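Local coordinates for HD domain-containing protein (PDB 2HEK) that binds zinc and GDP, belongs to the HD-domain family and may act as a dGTPase, at the interface of chains A and B. Numbering follows the deposited sequence. Chains: chain A/B, Hypothetical protein.

Contact 1: the interface of chains A and B. Residues chain A 211, 214, 342, 345-347; chain B 211, 342, 345-346.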
ATOM      1  N   ILE A 211      -0.726   1.897  19.620  1.00 26.16           N
ATOM      2  CA  ILE A 211       0.375   2.724  19.089  1.00 26.69           C
ATOM      3  C   ILE A 211      -0.126   3.619  17.961  1.00 26.48           C
ATOM      4  O   ILE A 211       0.219   4.833  17.876  1.00 26.57           O
ATOM      5  CB  ILE A 211       1.531   1.881  18.510  1.00 30.37           C
ATOM      6  CG1 ILE A 211       2.186   1.008  19.584  1.00 32.64           C
ATOM      7  CG2 ILE A 211       2.569   2.810  17.889  1.00 31.41           C
ATOM      8  CD1 ILE A 211       2.673   1.741  20.799  1.00 37.81           C
ATOM      9  N   TYR A 214      -1.820   6.436  19.571  1.00 25.10           N
ATOM     10  CA  TYR A 214      -0.810   7.395  20.092  1.00 27.21           C
ATOM     11  C   TYR A 214      -0.318   8.320  18.965  1.00 26.22           C
ATOM     12  O   TYR A 214      -0.224   9.538  19.139  1.00 26.80           O
ATOM     13  CB  TYR A 214       0.412   6.648  20.674  1.00 27.17           C
ATOM     14  CG  TYR A 214       1.621   7.516  20.893  1.00 27.81           C
ATOM     15  CD1 TYR A 214       1.806   8.217  22.103  1.00 28.54           C
ATOM     16  CD2 TYR A 214       2.622   7.615  19.905  1.00 28.92           C
ATOM     17  CE1 TYR A 214       2.975   9.018  22.318  1.00 28.92           C
ATOM     18  CE2 TYR A 214       3.758   8.384  20.102  1.00 29.30           C
ATOM     19  CZ  TYR A 214       3.940   9.086  21.292  1.00 30.49           C
ATOM     20  OH  TYR A 214       5.105   9.849  21.433  1.00 31.02           O
ATOM     21  N   LEU A 342       4.595  -4.307  27.257  1.00 45.23           N
ATOM     22  CA  LEU A 342       4.669  -3.033  26.517  1.00 45.13           C
ATOM     23  C   LEU A 342       3.427  -2.150  26.819  1.00 45.20           C
ATOM     24  O   LEU A 342       3.534  -0.972  27.191  1.00 48.70           O
ATOM     25  CB  LEU A 342       4.822  -3.288  25.022  1.00 40.84           C
ATOM     26  CG  LEU A 342       4.564  -2.024  24.184  1.00 41.16           C
ATOM     27  CD1 LEU A 342       5.725  -1.108  24.344  1.00 42.88           C
ATOM     28  CD2 LEU A 342       4.292  -2.308  22.728  1.00 37.84           C
ATOM     29  N   SER A 345       3.451  -0.561  30.007  1.00 46.54           N
ATOM     30  CA  SER A 345       4.432   0.508  30.108  1.00 49.04           C
ATOM     31  C   SER A 345       4.120   1.818  29.338  1.00 48.28           C
ATOM     32  O   SER A 345       4.844   2.822  29.512  1.00 47.92           O
ATOM     33  CB  SER A 345       5.750  -0.015  29.576  1.00 53.05           C
ATOM     34  OG  SER A 345       5.741   0.096  28.157  1.00 60.26           O
ATOM     35  N   LEU A 346       3.102   1.816  28.468  1.00 44.73           N
ATOM     36  CA  LEU A 346       2.768   3.008  27.674  1.00 41.36           C
ATOM     37  C   LEU A 346       2.415   4.184  28.581  1.00 43.24           C
ATOM     38  O   LEU A 346       1.485   4.107  29.372  1.00 38.95           O
ATOM     39  CB  LEU A 346       1.581   2.744  26.735  1.00 42.35           C
ATOM     40  CG  LEU A 346       1.801   1.710  25.615  1.00 42.92           C
ATOM     41  CD1 LEU A 346       0.466   1.307  24.932  1.00 43.26           C
ATOM     42  CD2 LEU A 346       2.797   2.276  24.575  1.00 41.74           C
ATOM     43  N   LYS A 347       3.160   5.271  28.456  1.00 47.24           N
ATOM     44  CA  LYS A 347       2.953   6.437  29.299  1.00 60.56           C
ATOM     45  C   LYS A 347       1.900   7.387  28.680  1.00 49.75           C
ATOM     46  O   LYS A 347       1.727   7.409  27.461  1.00 47.25           O
ATOM     47  CB  LYS A 347       4.295   7.145  29.532  1.00 49.41           C
ATOM     48  CG  LYS A 347       5.310   6.331  30.371  1.00 69.69           C
ATOM     49  CD  LYS A 347       6.716   6.986  30.385  1.00 52.44           C
ATOM     50  CE  LYS A 347       7.575   6.465  31.560  1.00 70.88           C
ATOM     51  NZ  LYS A 347       8.944   7.084  31.612  1.00 57.26           N
TER
ATOM     52  N   ILE B 211       9.526   1.255  17.272  1.00 24.26           N
ATOM     53  CA  ILE B 211       8.354   0.403  17.458  1.00 29.19           C
ATOM     54  C   ILE B 211       8.291  -0.728  16.432  1.00 26.82           C
ATOM     55  O   ILE B 211       7.973  -1.882  16.784  1.00 28.59           O
ATOM     56  CB  ILE B 211       7.055   1.248  17.436  1.00 32.46           C
ATOM     57  CG1 ILE B 211       6.833   1.856  18.816  1.00 39.66           C
ATOM     58  CG2 ILE B 211       5.859   0.407  17.025  1.00 38.51           C
ATOM     59  CD1 ILE B 211       6.503   0.806  19.937  1.00 44.77           C
ATOM     60  N   LEU B 342       6.482   7.684  23.993  1.00 41.06           N
ATOM     61  CA  LEU B 342       6.504   6.334  23.449  1.00 41.52           C
ATOM     62  C   LEU B 342       7.910   5.740  23.656  1.00 43.84           C
ATOM     63  O   LEU B 342       8.017   4.595  24.121  1.00 45.89           O
ATOM     64  CB  LEU B 342       6.048   6.297  21.992  1.00 37.03           C
ATOM     65  CG  LEU B 342       6.029   4.914  21.347  1.00 42.19           C
ATOM     66  CD1 LEU B 342       5.198   3.918  22.192  1.00 41.92           C
ATOM     67  CD2 LEU B 342       5.530   5.000  19.902  1.00 42.13           C
ATOM     68  N   SER B 345       8.608   4.966  27.173  1.00 50.37           N
ATOM     69  CA  SER B 345       7.898   3.785  27.621  1.00 49.72           C
ATOM     70  C   SER B 345       8.706   2.516  27.348  1.00 50.30           C
ATOM     71  O   SER B 345       8.498   1.505  28.002  1.00 55.62           O
ATOM     72  CB  SER B 345       6.557   3.678  26.889  1.00 47.24           C
ATOM     73  OG  SER B 345       5.654   4.707  27.281  1.00 45.57           O
ATOM     74  N   LEU B 346       9.608   2.554  26.371  1.00 44.42           N
ATOM     75  CA  LEU B 346      10.205   1.334  25.863  1.00 41.59           C
ATOM     76  C   LEU B 346      11.159   0.653  26.840  1.00 43.78           C
ATOM     77  O   LEU B 346      12.100   1.250  27.297  1.00 46.87           O
ATOM     78  CB  LEU B 346      10.901   1.594  24.528  1.00 41.22           C
ATOM     79  CG  LEU B 346      10.025   2.259  23.465  1.00 42.39           C
ATOM     80  CD1 LEU B 346      10.790   2.412  22.153  1.00 41.59           C
ATOM     81  CD2 LEU B 346       8.741   1.460  23.239  1.00 41.80           C
TER
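Paired A:Ser345 and B:Ser345, with A:Ile211 meeting B:Ile211 nearby, mark a two-fold homodimer interface, part polar and part apolar, that joins chains A and B in the deposited assembly; whether this pairing is the biological one cannot be judged from the structure alone. The serines exchange bonds reciprocally: B:Ser345 OG gives to A:Ser345 O at 3.0 Å, and A:Ser345 OG to B:Ser345 O at 3.1 Å. The symmetry is imperfect. A:Ser345 OG sits between its own backbone N and carbonyl carbon (chi1 83°), turned toward A:Leu342 O, which it meets at 2.6 Å in the carbonyl plane and on a lone pair. Its bond across the interface is less well directed, rising 45° out of the plane of B:Ser345 C=O. With one hydrogen to give and two carbonyls near, the hydroxyl probably favours A:Leu342 O.

Beside this polar cluster, B:Leu342 turns its CB and both methyls to chain A. B:Leu342 CB lies over the face of the A:Tyr214 ring, 3.6 Å from A:Tyr214 CZ, while CD2 covers the CE2 rim. The other methyl, B:Leu342 CD1, meets A:Ile211 CD1 at 3.6 Å, the two side chains crossing near a right angle, and also touches A:Leu346 CD2. An alanine in place of A:Tyr214 would probably open a gap beside B:Leu342 CB and CD2 and leave that leucine less firmly held, by its CD1 contacts. The isoleucines approach tip to tip, CD1 to CD1. At the opposite end, B:Ser345 OG also accepts from A:Lys347 N at 2.8 Å, with 146° at the hydrogen.

Contact 2: the interface of chains A and B. Residues chain A 177, 214-215, 218-219; chain B 204, 207-208, 340, 342.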
ATOM      1  N   TYR A 177       2.724   6.998   9.915  1.00 50.91           N
ATOM      2  CA  TYR A 177       3.471   6.401  11.024  1.00 46.82           C
ATOM      3  C   TYR A 177       2.734   5.189  11.630  1.00 50.25           C
ATOM      4  O   TYR A 177       3.339   4.127  11.799  1.00 56.32           O
ATOM      5  CB  TYR A 177       3.856   7.448  12.063  1.00 41.40           C
ATOM      6  CG  TYR A 177       4.694   8.621  11.529  1.00 37.41           C
ATOM      7  CD1 TYR A 177       4.193   9.914  11.585  1.00 43.34           C
ATOM      8  CD2 TYR A 177       5.982   8.435  10.951  1.00 37.20           C
ATOM      9  CE1 TYR A 177       4.927  11.040  11.090  1.00 44.42           C
ATOM     10  CE2 TYR A 177       6.763   9.559  10.480  1.00 38.16           C
ATOM     11  CZ  TYR A 177       6.207  10.875  10.542  1.00 40.72           C
ATOM     12  OH  TYR A 177       6.881  12.049  10.136  1.00 37.12           O
ATOM     13  N   TYR A 214      -1.820   6.436  19.571  1.00 25.10           N
ATOM     14  CA  TYR A 214      -0.810   7.395  20.092  1.00 27.21           C
ATOM     15  C   TYR A 214      -0.318   8.320  18.965  1.00 26.22           C
ATOM     16  O   TYR A 214      -0.224   9.538  19.139  1.00 26.80           O
ATOM     17  CB  TYR A 214       0.412   6.648  20.674  1.00 27.17           C
ATOM     18  CG  TYR A 214       1.621   7.516  20.893  1.00 27.81           C
ATOM     19  CD1 TYR A 214       1.806   8.217  22.103  1.00 28.54           C
ATOM     20  CD2 TYR A 214       2.622   7.615  19.905  1.00 28.92           C
ATOM     21  CE1 TYR A 214       2.975   9.018  22.318  1.00 28.92           C
ATOM     22  CE2 TYR A 214       3.758   8.384  20.102  1.00 29.30           C
ATOM     23  CZ  TYR A 214       3.940   9.086  21.292  1.00 30.49           C
ATOM     24  OH  TYR A 214       5.105   9.849  21.433  1.00 31.02           O
ATOM     25  N   PHE A 215       0.043   7.748  17.816  1.00 26.68           N
ATOM     26  CA  PHE A 215       0.501   8.598  16.702  1.00 24.76           C
ATOM     27  C   PHE A 215      -0.521   9.636  16.250  1.00 25.54           C
ATOM     28  O   PHE A 215      -0.169  10.791  15.999  1.00 26.40           O
ATOM     29  CB  PHE A 215       0.957   7.759  15.524  1.00 26.19           C
ATOM     30  CG  PHE A 215       2.337   7.183  15.709  1.00 27.25           C
ATOM     31  CD1 PHE A 215       2.547   5.807  15.681  1.00 28.15           C
ATOM     32  CD2 PHE A 215       3.435   8.034  15.878  1.00 30.35           C
ATOM     33  CE1 PHE A 215       3.870   5.266  15.815  1.00 28.83           C
ATOM     34  CE2 PHE A 215       4.736   7.523  16.033  1.00 28.83           C
ATOM     35  CZ  PHE A 215       4.938   6.112  16.008  1.00 25.82           C
ATOM     36  N   VAL A 218      -0.437  12.519  18.904  1.00 29.46           N
ATOM     37  CA  VAL A 218       0.738  13.392  18.902  1.00 32.39           C
ATOM     38  C   VAL A 218       0.892  14.158  17.589  1.00 33.11           C
ATOM     39  O   VAL A 218       1.294  15.334  17.592  1.00 32.78           O
ATOM     40  CB  VAL A 218       2.056  12.685  19.312  1.00 30.43           C
ATOM     41  CG1 VAL A 218       1.938  12.227  20.756  1.00 31.59           C
ATOM     42  CG2 VAL A 218       2.428  11.532  18.368  1.00 30.13           C
ATOM     43  N   GLN A 219       0.548  13.513  16.480  1.00 28.88           N
ATOM     44  CA  GLN A 219       0.807  14.143  15.177  1.00 31.28           C
ATOM     45  C   GLN A 219      -0.314  15.118  14.794  1.00 27.75           C
ATOM     46  O   GLN A 219      -0.044  16.198  14.233  1.00 25.86           O
ATOM     47  CB  GLN A 219       1.070  13.071  14.090  1.00 30.57           C
ATOM     48  CG  GLN A 219       1.251  13.574  12.638  1.00 37.68           C
ATOM     49  CD  GLN A 219       2.693  14.044  12.331  1.00 46.77           C
ATOM     50  OE1 GLN A 219       3.502  14.241  13.245  1.00 49.72           O
ATOM     51  NE2 GLN A 219       3.007  14.222  11.036  1.00 51.08           N
TER
ATOM     52  N   ARG B 204       8.810  11.617  15.174  1.00 30.70           N
ATOM     53  CA  ARG B 204       7.810  10.552  14.905  1.00 31.12           C
ATOM     54  C   ARG B 204       8.407   9.402  14.067  1.00 28.84           C
ATOM     55  O   ARG B 204       8.088   8.237  14.275  1.00 27.50           O
ATOM     56  CB  ARG B 204       6.564  11.092  14.195  1.00 33.15           C
ATOM     57  CG  ARG B 204       6.057  12.437  14.731  1.00 37.99           C
ATOM     58  CD  ARG B 204       5.154  12.337  15.926  1.00 38.41           C
ATOM     59  NE  ARG B 204       5.813  11.996  17.186  1.00 35.27           N
ATOM     60  CZ  ARG B 204       6.054  12.851  18.176  1.00 38.48           C
ATOM     61  NH1 ARG B 204       5.757  14.154  18.065  1.00 37.88           N
ATOM     62  NH2 ARG B 204       6.637  12.407  19.284  1.00 39.45           N
ATOM     63  N   GLU B 207      10.311   7.226  16.490  1.00 25.71           N
ATOM     64  CA  GLU B 207       9.353   6.422  17.229  1.00 28.27           C
ATOM     65  C   GLU B 207       8.895   5.238  16.374  1.00 26.79           C
ATOM     66  O   GLU B 207       8.906   4.088  16.841  1.00 27.27           O
ATOM     67  CB  GLU B 207       8.113   7.244  17.644  1.00 29.11           C
ATOM     68  CG  GLU B 207       8.430   8.301  18.699  1.00 31.57           C
ATOM     69  CD  GLU B 207       7.273   9.297  18.939  1.00 31.23           C
ATOM     70  OE1 GLU B 207       6.484   9.599  18.040  1.00 33.79           O
ATOM     71  OE2 GLU B 207       7.164   9.811  20.038  1.00 32.89           O
ATOM     72  N   ASN B 208       8.470   5.513  15.136  1.00 25.98           N
ATOM     73  CA  ASN B 208       7.921   4.451  14.270  1.00 27.50           C
ATOM     74  C   ASN B 208       8.986   3.390  14.029  1.00 25.93           C
ATOM     75  O   ASN B 208       8.721   2.192  14.056  1.00 28.28           O
ATOM     76  CB  ASN B 208       7.459   5.088  12.965  1.00 31.36           C
ATOM     77  CG  ASN B 208       6.799   4.126  12.010  1.00 35.40           C
ATOM     78  OD1 ASN B 208       6.221   3.112  12.387  1.00 41.40           O
ATOM     79  ND2 ASN B 208       6.814   4.494  10.760  1.00 38.15           N
ATOM     80  N   SER B 340       9.911  12.016  23.824  1.00 45.78           N
ATOM     81  CA  SER B 340       8.887  11.048  23.385  1.00 46.14           C
ATOM     82  C   SER B 340       8.315  10.145  24.511  1.00 47.28           C
ATOM     83  O   SER B 340       9.036   9.341  25.086  1.00 50.08           O
ATOM     84  CB  SER B 340       9.465  10.165  22.279  1.00 43.07           C
ATOM     85  OG  SER B 340       8.533   9.154  21.939  1.00 41.89           O
ATOM     86  N   LEU B 342       6.482   7.684  23.993  1.00 41.06           N
ATOM     87  CA  LEU B 342       6.504   6.334  23.449  1.00 41.52           C
ATOM     88  C   LEU B 342       7.910   5.740  23.656  1.00 43.84           C
ATOM     89  O   LEU B 342       8.017   4.595  24.121  1.00 45.89           O
ATOM     90  CB  LEU B 342       6.048   6.297  21.992  1.00 37.03           C
ATOM     91  CG  LEU B 342       6.029   4.914  21.347  1.00 42.19           C
ATOM     92  CD1 LEU B 342       5.198   3.918  22.192  1.00 41.92           C
ATOM     93  CD2 LEU B 342       5.530   5.000  19.902  1.00 42.13           C
TER
HETATM   94  O   HOH W   1       4.643  15.894  15.579  1.00 46.98           O
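Helix 203-221 of chain A, bearing A:Tyr214, A:Phe215 and A:Val218, runs antiparallel to the same helix of chain B, which supplies B:Arg204, B:Glu207 and B:Asn208, while A:Tyr177 joins from a loop. In this HD-family protein the helix belongs to the HD-associated region, and here it forms a helix-to-helix homodimer contact.

B:Glu207, its chain extended beyond CG, brings its carboxylate to the edge of the A:Tyr214 ring, the two planes 65° apart. The phenol A:Tyr214 OH gives a short bond of 2.5 Å to B:Glu207 OE2, arriving from above the carboxylate plane. B:Glu207 OE2 also accepts from B:Arg204 NH2 at 2.8 Å and, on its anti lone pair, from B:Ser340 OG in a bond modelled very short; the tyrosine and the arginine are the chief grip and probably fix the rotation of the carboxylate. The arginine holds the acid side-on: B:Arg204 NE forms a salt bridge to B:Glu207 OE1 at 2.6 Å, and both acceptors lie nearly in the guanidinium plane. This local pairing would be expected to offset the acid's charge within the interface.

Bends at chi2 and chi3 (-85° and 74°) fold B:Arg204 back toward B:Glu207 while its aliphatic part faces chain A. B:Arg204 CB lies over the face of the A:Tyr177 ring, 3.6 Å from its centroid. Farther along, A:Val218 CG2 presses on one face of the guanidinium, 3.6 Å from B:Arg204 NE. A water links B:Arg204 NH1 to A:Gln219 OE1, and the two side chains run alongside one another head to tail.

A:Phe215, with A:Tyr177 CB over the centre of one face, points its CZ at B:Glu207 CB, 3.7 Å away, and at the backbone of B:Asn208. As modelled, B:Asn208 OD1 lies 3.1 Å from A:Tyr177 O, two acceptors face to face; the amide orientation is doubtful, and a flip would turn ND2 toward that carbonyl.

Contact 1 and contact 2 are neighbouring patches of one continuous interface, their C-alpha centres about 9 Å apart, and they share A:Tyr214 and B:Leu342. The tyrosine joins them: its ring face serves the apolar side of contact 1, its hydroxyl the charged network of contact 2. Helix 203-221 from both chains enters each patch, and helix 341-345 contributes to both. Because the whole interface is two-fold symmetric, each patch recurs with the chains exchanged, so a shift of either helix would probably be felt in both contacts and in their twins.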